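Local coordinates for protein RTX toxin (PDB 6A7H) that probably acts as a Ras/Rap1-specific endopeptidase that inactivates Ras and Rap1 small GTPases, as part of a Vibrio vulnificus RTX toxin, at residues Gln40-Phe45 / Leu100-Phe105; Asp121-Trp126 / Asp249-Ile254; Ala134-Tyr139 / Ile232-Phe237; Leu176-Thr181 / Leu191-Gln196. All coordinates share one frame; numbering follows the deposited sequence.

How the interactions relate
From the N terminus, interaction 1 closes the first loop, joining helix 37-57 to helix 98-112 across a connection of helices and loops without strands. It is complete before interaction 2 opens on helix 119-129. Interaction 2 spans the longest stretch, reaching helix 240-263, and the other two lie within it: interaction 3 ties the loop after helix 119-129 to the end of helix 229-237, and interaction 4 closes a short hairpin deeper still. No two loops cross. Interactions 1 and 2 are in direct contact, with I104 CG1 3.6 Å from M123 CE, and interactions 3 and 4 meet where L233 CD1 lies 3.7 Å from Y195 CD2. Interactions 1 and 4 are about 31 Å apart, centre to centre.

Interaction 1 (Gln40-Phe45 / Leu100-Phe105); sequences QIAASF and LAARIF. With SO4 (sulfate ion), chain E.
A buried helix-helix crossing in the N-terminal helical region brings I41, A42 and F45 of helix 37-57 against A101, A102 and F105 of helix 98-112. The short axes approach to 8.4 Å at 133° between their N-to-C directions, an oblique crossing that leans toward antiparallel. Two alanines meet here: the methyls of A42 and A102 lie CB to CB at 3.7 Å, and the A102 methyl also rests on the backbone of A42.

Beyond the alanines the F105 ring receives both larger partners on the same face. A chi1 of -57° sets I41 CG1 beside the backbone N and leaves CG2, anti to that N, as the branch that comes closest to F105. I41 CG2 stands over the ring, 4.0 Å from the F105 centroid, in a CH-pi contact. F45 arrives farther along, toward the CD2 side of F105, and presents its edge: the F45 and F105 planes are turned by 80°, their centroids are 5.8 Å apart, and F45 CZ comes to 3.9 Å from F105 CD2. The pair is therefore an offset edge-to-face arrangement. Another part of the F45 ring, CD2, touches A101 CB at 3.8 Å.

L78 of helix 64-78 packs on I41, F45 and F105 together. At the start of helix 98-112, L100 N gives a hydrogen bond of 3.3 Å to O3 of a sulfate that probably came from the crystallisation liquor; E99 N also binds this ion. Alanine-to-alanine contact at the crossing point lets the two helices pack this closely, joining a helix of the membrane localization domain to helix 98-112.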
loop_
_atom_site.group_PDB
_atom_site.type_symbol
_atom_site.label_atom_id
_atom_site.label_comp_id
_atom_site.label_asym_id
_atom_site.label_seq_id
_atom_site.Cartn_x
_atom_site.Cartn_y
_atom_site.Cartn_z
ATOM N N GLN A 40 0.282 -20.730 -13.012
ATOM C CA GLN A 40 1.132 -21.605 -13.830
ATOM C C GLN A 40 2.369 -20.853 -14.343
ATOM O O GLN A 40 3.469 -21.413 -14.398
ATOM C CB GLN A 40 0.336 -22.195 -14.999
ATOM C CG GLN A 40 1.012 -23.397 -15.693
ATOM C CD GLN A 40 0.244 -23.891 -16.921
ATOM O OE1 GLN A 40 -0.559 -23.160 -17.500
ATOM N NE2 GLN A 40 0.502 -25.130 -17.326
ATOM N N ILE A 41 2.184 -19.577 -14.693
ATOM C CA ILE A 41 3.283 -18.710 -15.127
ATOM C C ILE A 41 4.263 -18.466 -13.965
ATOM O O ILE A 41 5.476 -18.600 -14.131
ATOM C CB ILE A 41 2.759 -17.330 -15.677
ATOM C CG1 ILE A 41 1.774 -17.534 -16.827
ATOM C CG2 ILE A 41 3.910 -16.422 -16.101
ATOM C CD1 ILE A 41 2.281 -18.475 -17.905
ATOM N N ALA A 42 3.732 -18.109 -12.794
ATOM C CA ALA A 42 4.571 -17.938 -11.605
ATOM C C ALA A 42 5.311 -19.229 -11.288
ATOM O O ALA A 42 6.517 -19.226 -11.045
ATOM C CB ALA A 42 3.740 -17.493 -10.407
ATOM N N ALA A 43 4.593 -20.343 -11.323
ATOM C CA ALA A 43 5.216 -21.627 -11.049
ATOM C C ALA A 43 6.337 -21.948 -12.053
ATOM O O ALA A 43 7.315 -22.624 -11.710
ATOM C CB ALA A 43 4.171 -22.717 -11.047
ATOM N N SER A 44 6.198 -21.453 -13.284
ATOM C CA SER A 44 7.202 -21.693 -14.322
ATOM C C SER A 44 8.445 -20.846 -14.084
ATOM O O SER A 44 9.562 -21.305 -14.324
ATOM C CB SER A 44 6.640 -21.407 -15.727
ATOM O OG SER A 44 5.563 -22.271 -16.045
ATOM N N PHE A 45 8.248 -19.607 -13.634
ATOM C CA PHE A 45 9.377 -18.736 -13.319
ATOM C C PHE A 45 10.106 -19.275 -12.093
ATOM O O PHE A 45 11.338 -19.235 -12.008
ATOM C CB PHE A 45 8.914 -17.298 -13.068
ATOM C CG PHE A 45 8.661 -16.502 -14.328
ATOM C CD1 PHE A 45 9.506 -16.605 -15.414
ATOM C CD2 PHE A 45 7.574 -15.643 -14.415
ATOM C CE1 PHE A 45 9.277 -15.868 -16.572
ATOM C CE2 PHE A 45 7.339 -14.909 -15.568
ATOM C CZ PHE A 45 8.191 -15.025 -16.650
ATOM N N LEU A 100 6.331 -11.771 -8.808
ATOM C CA LEU A 100 6.285 -10.401 -9.303
ATOM C C LEU A 100 6.388 -10.387 -10.832
ATOM O O LEU A 100 5.662 -9.661 -11.518
ATOM C CB LEU A 100 7.414 -9.569 -8.676
ATOM C CG LEU A 100 7.392 -8.068 -8.967
ATOM C CD1 LEU A 100 6.101 -7.484 -8.422
ATOM C CD2 LEU A 100 8.595 -7.365 -8.346
ATOM N N ALA A 101 7.295 -11.205 -11.358
ATOM C CA ALA A 101 7.504 -11.300 -12.788
ATOM C C ALA A 101 6.215 -11.758 -13.475
ATOM O O ALA A 101 5.826 -11.227 -14.517
ATOM C CB ALA A 101 8.646 -12.258 -13.083
ATOM N N ALA A 102 5.547 -12.728 -12.860
ATOM C CA ALA A 102 4.339 -13.305 -13.428
ATOM C C ALA A 102 3.232 -12.253 -13.543
ATOM O O ALA A 102 2.488 -12.236 -14.523
ATOM C CB ALA A 102 3.874 -14.495 -12.587
ATOM N N ARG A 103 3.137 -11.359 -12.558
ATOM C CA ARG A 103 2.127 -10.301 -12.626
ATOM C C ARG A 103 2.404 -9.364 -13.784
ATOM O O ARG A 103 1.491 -8.971 -14.507
ATOM C CB ARG A 103 2.048 -9.517 -11.313
ATOM C CG ARG A 103 1.024 -10.110 -10.346
ATOM C CD ARG A 103 0.844 -9.291 -9.058
ATOM N NE ARG A 103 1.865 -9.595 -8.050
ATOM C CZ ARG A 103 1.713 -10.483 -7.069
ATOM N NH1 ARG A 103 0.577 -11.162 -6.967
ATOM N NH2 ARG A 103 2.693 -10.695 -6.194
ATOM N N ILE A 104 3.669 -9.020 -13.964
ATOM C CA ILE A 104 4.069 -8.134 -15.047
ATOM C C ILE A 104 3.840 -8.858 -16.366
ATOM O O ILE A 104 3.413 -8.263 -17.355
ATOM C CB ILE A 104 5.543 -7.697 -14.881
ATOM C CG1 ILE A 104 5.696 -6.911 -13.575
ATOM C CG2 ILE A 104 6.020 -6.876 -16.041
ATOM C CD1 ILE A 104 7.100 -6.422 -13.329
ATOM N N PHE A 105 4.098 -10.160 -16.351
ATOM C CA PHE A 105 3.926 -11.000 -17.528
ATOM C C PHE A 105 2.484 -10.943 -18.027
ATOM O O PHE A 105 2.254 -10.804 -19.235
ATOM C CB PHE A 105 4.341 -12.435 -17.196
ATOM C CG PHE A 105 4.374 -13.374 -18.381
ATOM C CD1 PHE A 105 3.243 -14.104 -18.741
ATOM C CD2 PHE A 105 5.555 -13.578 -19.089
ATOM C CE1 PHE A 105 3.279 -15.009 -19.805
ATOM C CE2 PHE A 105 5.597 -14.476 -20.156
ATOM C CZ PHE A 105 4.453 -15.187 -20.518
HETATM S S SO4 E . 8.485 -13.384 -5.201
HETATM O O1 SO4 E . 7.587 -13.156 -4.071
HETATM O O2 SO4 E . 9.873 -13.303 -4.739
HETATM O O3 SO4 E . 8.205 -12.318 -6.173
HETATM O O4 SO4 E . 8.239 -14.731 -5.746
#

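Interaction 2 (Asp121-Trp126 / Asp249-Ile254); sequences DMMVRW and DRMDQI
I254 is the bump that fills the contact, projecting from helix 240-263 into a hollow made by M122, M123 and W126 of helix 119-129. Its two branches divide the work. The CG1 arm, anti to the carbonyl carbon, runs along one face of the indole: CG1 lies 3.6 Å from the centroid of the six-membered ring of W126, only 17° off the normal, and the terminal CD1 reaches W126 CD2 at 3.4 Å. The W126 and I254 side chains run alongside each other in opposing senses, the isoleucine arm against that indole face. The CG2 branch turns toward the methionines and sits 3.9 Å from M123 CG. M122 stretches out its fully extended chain to lay CE at 3.9 Å from the same I254 CG2.

This is oblique helix-helix packing, with the short axes at 136° and a wide separation of 10.6 Å that long side chains bridge. It joins the N-terminal helices to a helix within the range of the Pasteurella multocida toxin C2 domain family. On the M251 side of I254, M123 and M251 supply a second pair of bumps. The M123 chain bends at its last torsion, chi3 66°, and its CE meets M251 SD at 3.4 Å. I104 and V107 of helix 98-112 pack on M123, while L133 touches both W126 and M251. H405 meets the W126 ring edge-to-face.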
loop_
_atom_site.group_PDB
_atom_site.type_symbol
_atom_site.label_atom_id
_atom_site.label_comp_id
_atom_site.label_asym_id
_atom_site.label_seq_id
_atom_site.Cartn_x
_atom_site.Cartn_y
_atom_site.Cartn_z
ATOM N N ASP A 121 6.652 -1.522 -19.475
ATOM C CA ASP A 121 7.937 -0.867 -19.218
ATOM C C ASP A 121 7.895 -0.076 -17.910
ATOM O O ASP A 121 8.900 0.016 -17.180
ATOM C CB ASP A 121 8.333 0.060 -20.383
ATOM C CG ASP A 121 8.874 -0.703 -21.579
ATOM O OD1 ASP A 121 9.257 -1.881 -21.408
ATOM O OD2 ASP A 121 8.927 -0.124 -22.688
ATOM N N MET A 122 6.730 0.496 -17.625
ATOM C CA MET A 122 6.540 1.238 -16.400
ATOM C C MET A 122 6.622 0.301 -15.186
ATOM O O MET A 122 7.271 0.627 -14.193
ATOM C CB MET A 122 5.206 1.975 -16.424
ATOM C CG MET A 122 4.870 2.697 -15.130
ATOM S SD MET A 122 3.376 3.676 -15.362
ATOM C CE MET A 122 3.193 4.451 -13.754
ATOM N N MET A 123 5.987 -0.866 -15.275
ATOM C CA MET A 123 6.029 -1.821 -14.166
ATOM C C MET A 123 7.441 -2.361 -13.942
ATOM O O MET A 123 7.903 -2.474 -12.795
ATOM C CB MET A 123 5.039 -2.967 -14.406
ATOM C CG MET A 123 3.622 -2.532 -14.106
ATOM S SD MET A 123 2.313 -3.734 -14.481
ATOM C CE MET A 123 2.642 -5.059 -13.336
ATOM N N VAL A 124 8.122 -2.687 -15.039
ATOM C CA VAL A 124 9.499 -3.157 -14.990
ATOM C C VAL A 124 10.444 -2.133 -14.334
ATOM O O VAL A 124 11.320 -2.491 -13.537
ATOM C CB VAL A 124 10.009 -3.490 -16.409
ATOM C CG1 VAL A 124 11.536 -3.667 -16.417
ATOM C CG2 VAL A 124 9.324 -4.731 -16.918
ATOM N N ARG A 125 10.255 -0.860 -14.666
ATOM C CA ARG A 125 11.083 0.210 -14.116
ATOM C C ARG A 125 10.850 0.364 -12.590
ATOM O O ARG A 125 11.800 0.537 -11.827
ATOM C CB ARG A 125 10.793 1.520 -14.854
ATOM C CG ARG A 125 11.818 2.626 -14.611
ATOM C CD ARG A 125 11.400 3.963 -15.240
ATOM N NE ARG A 125 10.188 4.520 -14.634
ATOM C CZ ARG A 125 9.038 4.692 -15.278
ATOM N NH1 ARG A 125 8.935 4.363 -16.558
ATOM N NH2 ARG A 125 7.992 5.203 -14.643
ATOM N N TRP A 126 9.591 0.295 -12.151
ATOM C CA TRP A 126 9.290 0.302 -10.712
ATOM C C TRP A 126 9.918 -0.891 -10.003
ATOM O O TRP A 126 10.477 -0.738 -8.917
ATOM C CB TRP A 126 7.784 0.278 -10.451
ATOM C CG TRP A 126 7.094 1.612 -10.502
ATOM C CD1 TRP A 126 6.968 2.440 -11.587
ATOM C CD2 TRP A 126 6.404 2.260 -9.426
ATOM N NE1 TRP A 126 6.256 3.572 -11.247
ATOM C CE2 TRP A 126 5.888 3.481 -9.931
ATOM C CE3 TRP A 126 6.166 1.929 -8.090
ATOM C CZ2 TRP A 126 5.145 4.356 -9.148
ATOM C CZ3 TRP A 126 5.438 2.812 -7.309
ATOM C CH2 TRP A 126 4.940 4.009 -7.838
ATOM N N ASP A 249 -0.764 -5.309 -4.441
ATOM C CA ASP A 249 -1.433 -4.016 -4.387
ATOM C C ASP A 249 -0.574 -2.938 -5.023
ATOM O O ASP A 249 -1.089 -2.059 -5.703
ATOM C CB ASP A 249 -1.782 -3.611 -2.955
ATOM C CG ASP A 249 -2.179 -2.140 -2.864
ATOM O OD1 ASP A 249 -3.308 -1.787 -3.299
ATOM O OD2 ASP A 249 -1.348 -1.336 -2.385
ATOM N N ARG A 250 0.736 -3.019 -4.831
ATOM C CA ARG A 250 1.617 -2.040 -5.463
ATOM C C ARG A 250 1.551 -2.123 -6.996
ATOM O O ARG A 250 1.532 -1.095 -7.679
ATOM C CB ARG A 250 3.056 -2.210 -4.977
ATOM C CG ARG A 250 3.684 -0.893 -4.520
ATOM C CD ARG A 250 4.994 -1.124 -3.791
ATOM N NE ARG A 250 5.618 0.138 -3.426
ATOM C CZ ARG A 250 5.250 0.882 -2.394
ATOM N NH1 ARG A 250 4.248 0.497 -1.614
ATOM N NH2 ARG A 250 5.883 2.019 -2.150
ATOM N N MET A 251 1.519 -3.334 -7.538
ATOM C CA MET A 251 1.356 -3.492 -8.983
ATOM C C MET A 251 0.005 -2.943 -9.455
ATOM O O MET A 251 -0.079 -2.296 -10.494
ATOM C CB MET A 251 1.497 -4.955 -9.392
ATOM C CG MET A 251 2.917 -5.489 -9.269
ATOM S SD MET A 251 4.074 -4.517 -10.274
ATOM C CE MET A 251 5.067 -3.992 -8.966
ATOM N N ASP A 252 -1.045 -3.195 -8.681
ATOM C CA ASP A 252 -2.347 -2.622 -8.973
ATOM C C ASP A 252 -2.318 -1.100 -8.996
ATOM O O ASP A 252 -2.937 -0.474 -9.875
ATOM C CB ASP A 252 -3.374 -3.083 -7.940
ATOM C CG ASP A 252 -3.806 -4.511 -8.155
ATOM O OD1 ASP A 252 -3.513 -5.054 -9.244
ATOM O OD2 ASP A 252 -4.446 -5.085 -7.243
ATOM N N GLN A 253 -1.621 -0.506 -8.023
ATOM C CA GLN A 253 -1.591 0.950 -7.921
ATOM C C GLN A 253 -0.803 1.565 -9.072
ATOM O O GLN A 253 -1.117 2.672 -9.524
ATOM C CB GLN A 253 -1.006 1.413 -6.573
ATOM C CG GLN A 253 -1.780 0.958 -5.336
ATOM C CD GLN A 253 -3.190 1.502 -5.270
ATOM O OE1 GLN A 253 -3.533 2.451 -5.970
ATOM N NE2 GLN A 253 -4.014 0.911 -4.415
ATOM N N ILE A 254 0.219 0.862 -9.551
ATOM C CA ILE A 254 1.000 1.375 -10.680
ATOM C C ILE A 254 0.115 1.434 -11.922
ATOM O O ILE A 254 0.144 2.411 -12.669
ATOM C CB ILE A 254 2.226 0.513 -10.974
ATOM C CG1 ILE A 254 3.292 0.701 -9.897
ATOM C CG2 ILE A 254 2.788 0.807 -12.370
ATOM C CD1 ILE A 254 4.299 -0.429 -9.904
#

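Interaction 3 (Ala134-Tyr139 / Ile232-Phe237); sequences APKHGY and ILLKKF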
loop_
_atom_site.group_PDB
_atom_site.type_symbol
_atom_site.label_atom_id
_atom_site.label_comp_id
_atom_site.label_asym_id
_atom_site.label_seq_id
_atom_site.Cartn_x
_atom_site.Cartn_y
_atom_site.Cartn_z
ATOM N N ALA A 134 11.963 -4.600 -4.255
ATOM C CA ALA A 134 13.172 -5.404 -4.127
ATOM C C ALA A 134 12.846 -6.751 -3.474
ATOM O O ALA A 134 11.826 -6.868 -2.803
ATOM C CB ALA A 134 14.221 -4.641 -3.305
ATOM N N PRO A 135 13.696 -7.777 -3.685
ATOM C CA PRO A 135 13.429 -9.089 -3.077
ATOM C C PRO A 135 13.248 -8.999 -1.566
ATOM O O PRO A 135 14.078 -8.404 -0.896
ATOM C CB PRO A 135 14.678 -9.904 -3.433
ATOM C CG PRO A 135 15.129 -9.313 -4.724
ATOM C CD PRO A 135 14.857 -7.827 -4.597
ATOM N N LYS A 136 12.144 -9.554 -1.065
ATOM C CA LYS A 136 11.832 -9.573 0.359
ATOM C C LYS A 136 11.650 -11.018 0.807
ATOM O O LYS A 136 10.653 -11.651 0.450
ATOM C CB LYS A 136 10.561 -8.770 0.661
ATOM C CG LYS A 136 10.695 -7.249 0.588
ATOM C CD LYS A 136 9.351 -6.604 0.241
ATOM C CE LYS A 136 8.968 -6.985 -1.195
ATOM N NZ LYS A 136 7.693 -6.401 -1.626
ATOM N N HIS A 137 12.595 -11.543 1.587
ATOM C CA HIS A 137 12.495 -12.934 2.044
ATOM C C HIS A 137 11.305 -13.148 2.975
ATOM O O HIS A 137 10.503 -14.056 2.753
ATOM C CB HIS A 137 13.789 -13.381 2.739
ATOM C CG HIS A 137 14.983 -13.397 1.833
ATOM N ND1 HIS A 137 16.275 -13.499 2.303
ATOM C CD2 HIS A 137 15.081 -13.316 0.483
ATOM C CE1 HIS A 137 17.117 -13.486 1.284
ATOM N NE2 HIS A 137 16.417 -13.374 0.168
ATOM N N GLY A 138 11.207 -12.319 4.016
ATOM C CA GLY A 138 10.158 -12.441 5.019
ATOM C C GLY A 138 10.365 -13.634 5.944
ATOM O O GLY A 138 11.419 -14.265 5.927
ATOM N N TYR A 139 9.354 -13.943 6.751
ATOM C CA TYR A 139 9.430 -15.057 7.682
ATOM C C TYR A 139 9.164 -16.380 6.976
ATOM O O TYR A 139 8.103 -16.581 6.372
ATOM C CB TYR A 139 8.437 -14.888 8.834
ATOM C CG TYR A 139 8.486 -16.049 9.782
ATOM C CD1 TYR A 139 9.451 -16.107 10.782
ATOM C CD2 TYR A 139 7.596 -17.108 9.666
ATOM C CE1 TYR A 139 9.517 -17.183 11.651
ATOM C CE2 TYR A 139 7.658 -18.192 10.524
ATOM C CZ TYR A 139 8.621 -18.226 11.514
ATOM O OH TYR A 139 8.682 -19.304 12.366
ATOM N N ILE A 232 13.417 -3.662 7.392
ATOM C CA ILE A 232 13.918 -4.869 8.045
ATOM C C ILE A 232 12.746 -5.765 8.467
ATOM O O ILE A 232 12.774 -6.983 8.255
ATOM C CB ILE A 232 14.790 -4.537 9.280
ATOM C CG1 ILE A 232 16.063 -3.804 8.853
ATOM C CG2 ILE A 232 15.156 -5.791 10.040
ATOM C CD1 ILE A 232 16.888 -3.278 10.019
ATOM N N LEU A 233 11.713 -5.164 9.050
ATOM C CA LEU A 233 10.560 -5.934 9.501
ATOM C C LEU A 233 9.961 -6.721 8.342
ATOM O O LEU A 233 9.605 -7.892 8.504
ATOM C CB LEU A 233 9.504 -5.023 10.133
ATOM C CG LEU A 233 9.777 -4.548 11.567
ATOM C CD1 LEU A 233 8.780 -3.462 11.924
ATOM C CD2 LEU A 233 9.680 -5.686 12.589
ATOM N N LEU A 234 9.869 -6.089 7.167
ATOM C CA LEU A 234 9.363 -6.786 5.983
ATOM C C LEU A 234 10.298 -7.917 5.521
ATOM O O LEU A 234 9.859 -9.063 5.349
ATOM C CB LEU A 234 9.149 -5.814 4.812
ATOM C CG LEU A 234 7.944 -4.874 4.777
ATOM C CD1 LEU A 234 7.954 -4.115 3.468
ATOM C CD2 LEU A 234 6.638 -5.635 4.942
ATOM N N LYS A 235 11.573 -7.591 5.294
ATOM C CA LYS A 235 12.495 -8.530 4.653
ATOM C C LYS A 235 12.797 -9.724 5.546
ATOM O O LYS A 235 13.125 -10.799 5.058
ATOM C CB LYS A 235 13.804 -7.829 4.262
ATOM C CG LYS A 235 13.646 -6.734 3.208
ATOM C CD LYS A 235 14.995 -6.193 2.757
ATOM C CE LYS A 235 14.869 -5.316 1.513
ATOM N NZ LYS A 235 16.206 -5.048 0.886
ATOM N N LYS A 236 12.684 -9.537 6.858
ATOM C CA LYS A 236 13.069 -10.599 7.773
ATOM C C LYS A 236 11.900 -11.259 8.479
ATOM O O LYS A 236 12.000 -12.425 8.825
ATOM C CB LYS A 236 14.067 -10.081 8.811
ATOM C CG LYS A 236 15.457 -9.894 8.242
ATOM C CD LYS A 236 16.502 -9.829 9.336
ATOM C CE LYS A 236 17.594 -10.867 9.114
ATOM N NZ LYS A 236 18.265 -10.721 7.789
ATOM N N PHE A 237 10.798 -10.539 8.682
ATOM C CA PHE A 237 9.733 -11.056 9.542
ATOM C C PHE A 237 8.306 -11.061 8.958
ATOM O O PHE A 237 7.378 -11.577 9.585
ATOM C CB PHE A 237 9.716 -10.267 10.857
ATOM C CG PHE A 237 11.044 -10.271 11.599
ATOM C CD1 PHE A 237 11.582 -11.459 12.097
ATOM C CD2 PHE A 237 11.734 -9.085 11.820
ATOM C CE1 PHE A 237 12.794 -11.464 12.791
ATOM C CE2 PHE A 237 12.943 -9.081 12.513
ATOM C CZ PHE A 237 13.471 -10.272 13.002
#
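K136 and K235 cross at about a right angle, meeting through their aliphatic parts with CG to CG at 4.0 Å. The K235 chain runs extended beyond CG, and its CE passes 4.0 Å from P135 O. K136 instead bends at chi3 (-67°), which takes its amino group away from K235 to a salt bridge with D247 and a hydrogen bond to Y132 O.

Next along the loop the backbone takes over. G138 N donates to K235 O at 2.7 Å with an N-H...O angle of 149°; the donor stands above the carbonyl plane, 60° out of it. G138 CA comes 3.4 Å from L234 O, a CA-H...O contact, so two successive carbonyls near the helix end face this one glycine. H137, whose side chain is poorly ordered, lays its CB 3.5 Å from K235 O. Y139 touches F237 O through CB alone, at 3.6 Å, and its ring meets that of H154.

The loop thus lies across the last turn of helix 229-237, with its pi-type widening, while L234 and F237 pack on strand 153-156, F237 also on helix 205-221, and Q240 of helix 240-263 bonds the loop carbonyls of H137 and Y139.

Interaction 4 (Leu176-Thr181 / Leu191-Gln196); sequences LLSKAT and LGYSYQ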
loop_
_atom_site.group_PDB
_atom_site.type_symbol
_atom_site.label_atom_id
_atom_site.label_comp_id
_atom_site.label_asym_id
_atom_site.label_seq_id
_atom_site.Cartn_x
_atom_site.Cartn_y
_atom_site.Cartn_z
ATOM N N LEU A 176 -6.003 -1.917 23.418
ATOM C CA LEU A 176 -5.131 -1.631 22.280
ATOM C C LEU A 176 -4.322 -2.866 21.888
ATOM O O LEU A 176 -4.035 -3.707 22.731
ATOM C CB LEU A 176 -4.188 -0.466 22.610
ATOM C CG LEU A 176 -4.883 0.790 23.145
ATOM C CD1 LEU A 176 -3.852 1.851 23.468
ATOM C CD2 LEU A 176 -5.929 1.310 22.144
ATOM N N LEU A 177 -3.978 -2.965 20.606
ATOM C CA LEU A 177 -3.122 -4.029 20.070
ATOM C C LEU A 177 -3.647 -5.441 20.332
ATOM O O LEU A 177 -2.861 -6.365 20.544
ATOM C CB LEU A 177 -1.701 -3.894 20.635
ATOM C CG LEU A 177 -1.053 -2.523 20.434
ATOM C CD1 LEU A 177 0.343 -2.490 21.008
ATOM C CD2 LEU A 177 -1.052 -2.108 18.950
ATOM N N SER A 178 -4.966 -5.620 20.320
ATOM C CA SER A 178 -5.516 -6.944 20.601
ATOM C C SER A 178 -5.091 -7.987 19.549
ATOM O O SER A 178 -4.971 -9.162 19.859
ATOM C CB SER A 178 -7.043 -6.889 20.696
ATOM O OG SER A 178 -7.594 -6.241 19.567
ATOM N N LYS A 179 -4.846 -7.554 18.317
ATOM C CA LYS A 179 -4.409 -8.462 17.258
ATOM C C LYS A 179 -2.895 -8.717 17.326
ATOM O O LYS A 179 -2.144 -8.414 16.387
ATOM C CB LYS A 179 -4.789 -7.907 15.884
ATOM C CG LYS A 179 -6.276 -7.655 15.696
ATOM C CD LYS A 179 -6.578 -7.140 14.284
ATOM C CE LYS A 179 -8.009 -6.603 14.197
ATOM N NZ LYS A 179 -8.396 -6.091 12.849
ATOM N N ALA A 180 -2.461 -9.273 18.454
ATOM C CA ALA A 180 -1.069 -9.654 18.650
ATOM C C ALA A 180 -1.003 -10.792 19.658
ATOM O O ALA A 180 -1.692 -10.779 20.667
ATOM C CB ALA A 180 -0.234 -8.479 19.117
ATOM N N THR A 181 -0.146 -11.762 19.378
ATOM C CA THR A 181 -0.086 -12.989 20.155
ATOM C C THR A 181 1.373 -13.387 20.418
ATOM O O THR A 181 2.219 -13.360 19.518
ATOM C CB THR A 181 -0.843 -14.110 19.420
ATOM O OG1 THR A 181 -2.250 -13.916 19.607
ATOM C CG2 THR A 181 -0.458 -15.465 19.941
ATOM N N LEU A 191 2.077 -10.664 14.932
ATOM C CA LEU A 191 1.594 -9.285 15.000
ATOM C C LEU A 191 0.656 -8.904 13.849
ATOM O O LEU A 191 1.009 -9.059 12.679
ATOM C CB LEU A 191 2.792 -8.342 15.026
ATOM C CG LEU A 191 2.567 -6.856 15.236
ATOM C CD1 LEU A 191 1.786 -6.613 16.524
ATOM C CD2 LEU A 191 3.915 -6.188 15.288
ATOM N N GLY A 192 -0.529 -8.399 14.189
ATOM C CA GLY A 192 -1.570 -8.140 13.207
ATOM C C GLY A 192 -1.678 -6.708 12.707
ATOM O O GLY A 192 -2.619 -6.366 11.992
ATOM N N TYR A 193 -0.709 -5.871 13.069
ATOM C CA TYR A 193 -0.660 -4.485 12.597
ATOM C C TYR A 193 0.590 -4.265 11.754
ATOM O O TYR A 193 1.638 -4.856 12.023
ATOM C CB TYR A 193 -0.677 -3.501 13.774
ATOM C CG TYR A 193 -1.788 -3.791 14.761
ATOM C CD1 TYR A 193 -3.066 -3.278 14.560
ATOM C CD2 TYR A 193 -1.568 -4.599 15.874
ATOM C CE1 TYR A 193 -4.087 -3.545 15.440
ATOM C CE2 TYR A 193 -2.586 -4.887 16.756
ATOM C CZ TYR A 193 -3.850 -4.353 16.531
ATOM O OH TYR A 193 -4.880 -4.619 17.394
ATOM N N SER A 194 0.466 -3.427 10.727
ATOM C CA SER A 194 1.617 -2.969 9.959
ATOM C C SER A 194 2.408 -1.923 10.719
ATOM O O SER A 194 1.904 -1.308 11.662
ATOM C CB SER A 194 1.174 -2.375 8.630
ATOM O OG SER A 194 0.452 -1.175 8.858
ATOM N N TYR A 195 3.640 -1.700 10.277
ATOM C CA TYR A 195 4.475 -0.648 10.828
ATOM C C TYR A 195 3.718 0.695 10.852
ATOM O O TYR A 195 3.690 1.374 11.878
ATOM C CB TYR A 195 5.772 -0.545 10.022
ATOM C CG TYR A 195 6.762 0.477 10.528
ATOM C CD1 TYR A 195 6.645 1.817 10.163
ATOM C CD2 TYR A 195 7.839 0.105 11.341
ATOM C CE1 TYR A 195 7.556 2.774 10.608
ATOM C CE2 TYR A 195 8.772 1.069 11.791
ATOM C CZ TYR A 195 8.609 2.404 11.423
ATOM O OH TYR A 195 9.490 3.387 11.841
ATOM N N GLN A 196 3.080 1.055 9.741
ATOM C CA GLN A 196 2.346 2.315 9.649
ATOM C C GLN A 196 1.124 2.400 10.588
ATOM O O GLN A 196 0.858 3.455 11.151
ATOM C CB GLN A 196 1.903 2.559 8.203
ATOM C CG GLN A 196 3.092 2.702 7.195
ATOM C CD GLN A 196 3.940 3.972 7.421
ATOM O OE1 GLN A 196 3.422 5.042 7.768
ATOM N NE2 GLN A 196 5.246 3.849 7.218
#
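An inverse gamma turn centred on K179 leads into the antiparallel hairpin of strands 180-183 and 188-191, and Y193 and G192, just past the hairpin, grip that turn. K179 N donates to Y193 OH at 3.1 Å and 168°, nearly straight, while G192 N donates to K179 O at 2.7 Å, close to the carbonyl axis. One residue is thereby held at both its amide and its carbonyl.

With CG anti to the carbonyl carbon (chi1 -50°), the Y193 phenol reaches the turn hydroxyl first. L177 covers one ring face: its CD2 is 4.2 Å from the Y193 centroid, 26° off the normal. The K179 side chain crosses the tyrosine at about a right angle, with CB 3.6 Å from Y193 OH, before running outward. At the strand ends A180 and L191 form a non-hydrogen-bonded antiparallel pair whose side chains share a sheet face, A180 CB meeting L191 CD1 at 3.8 Å. L168 of helix 161-173 packs on both L177 and A180.

The buried tyrosine oxygen accepts the K179 amide and G192 N serves the K179 carbonyl, so both main-chain polar atoms of the turn's central residue have partners, which ties the turn to the residues leading to helix 195-199.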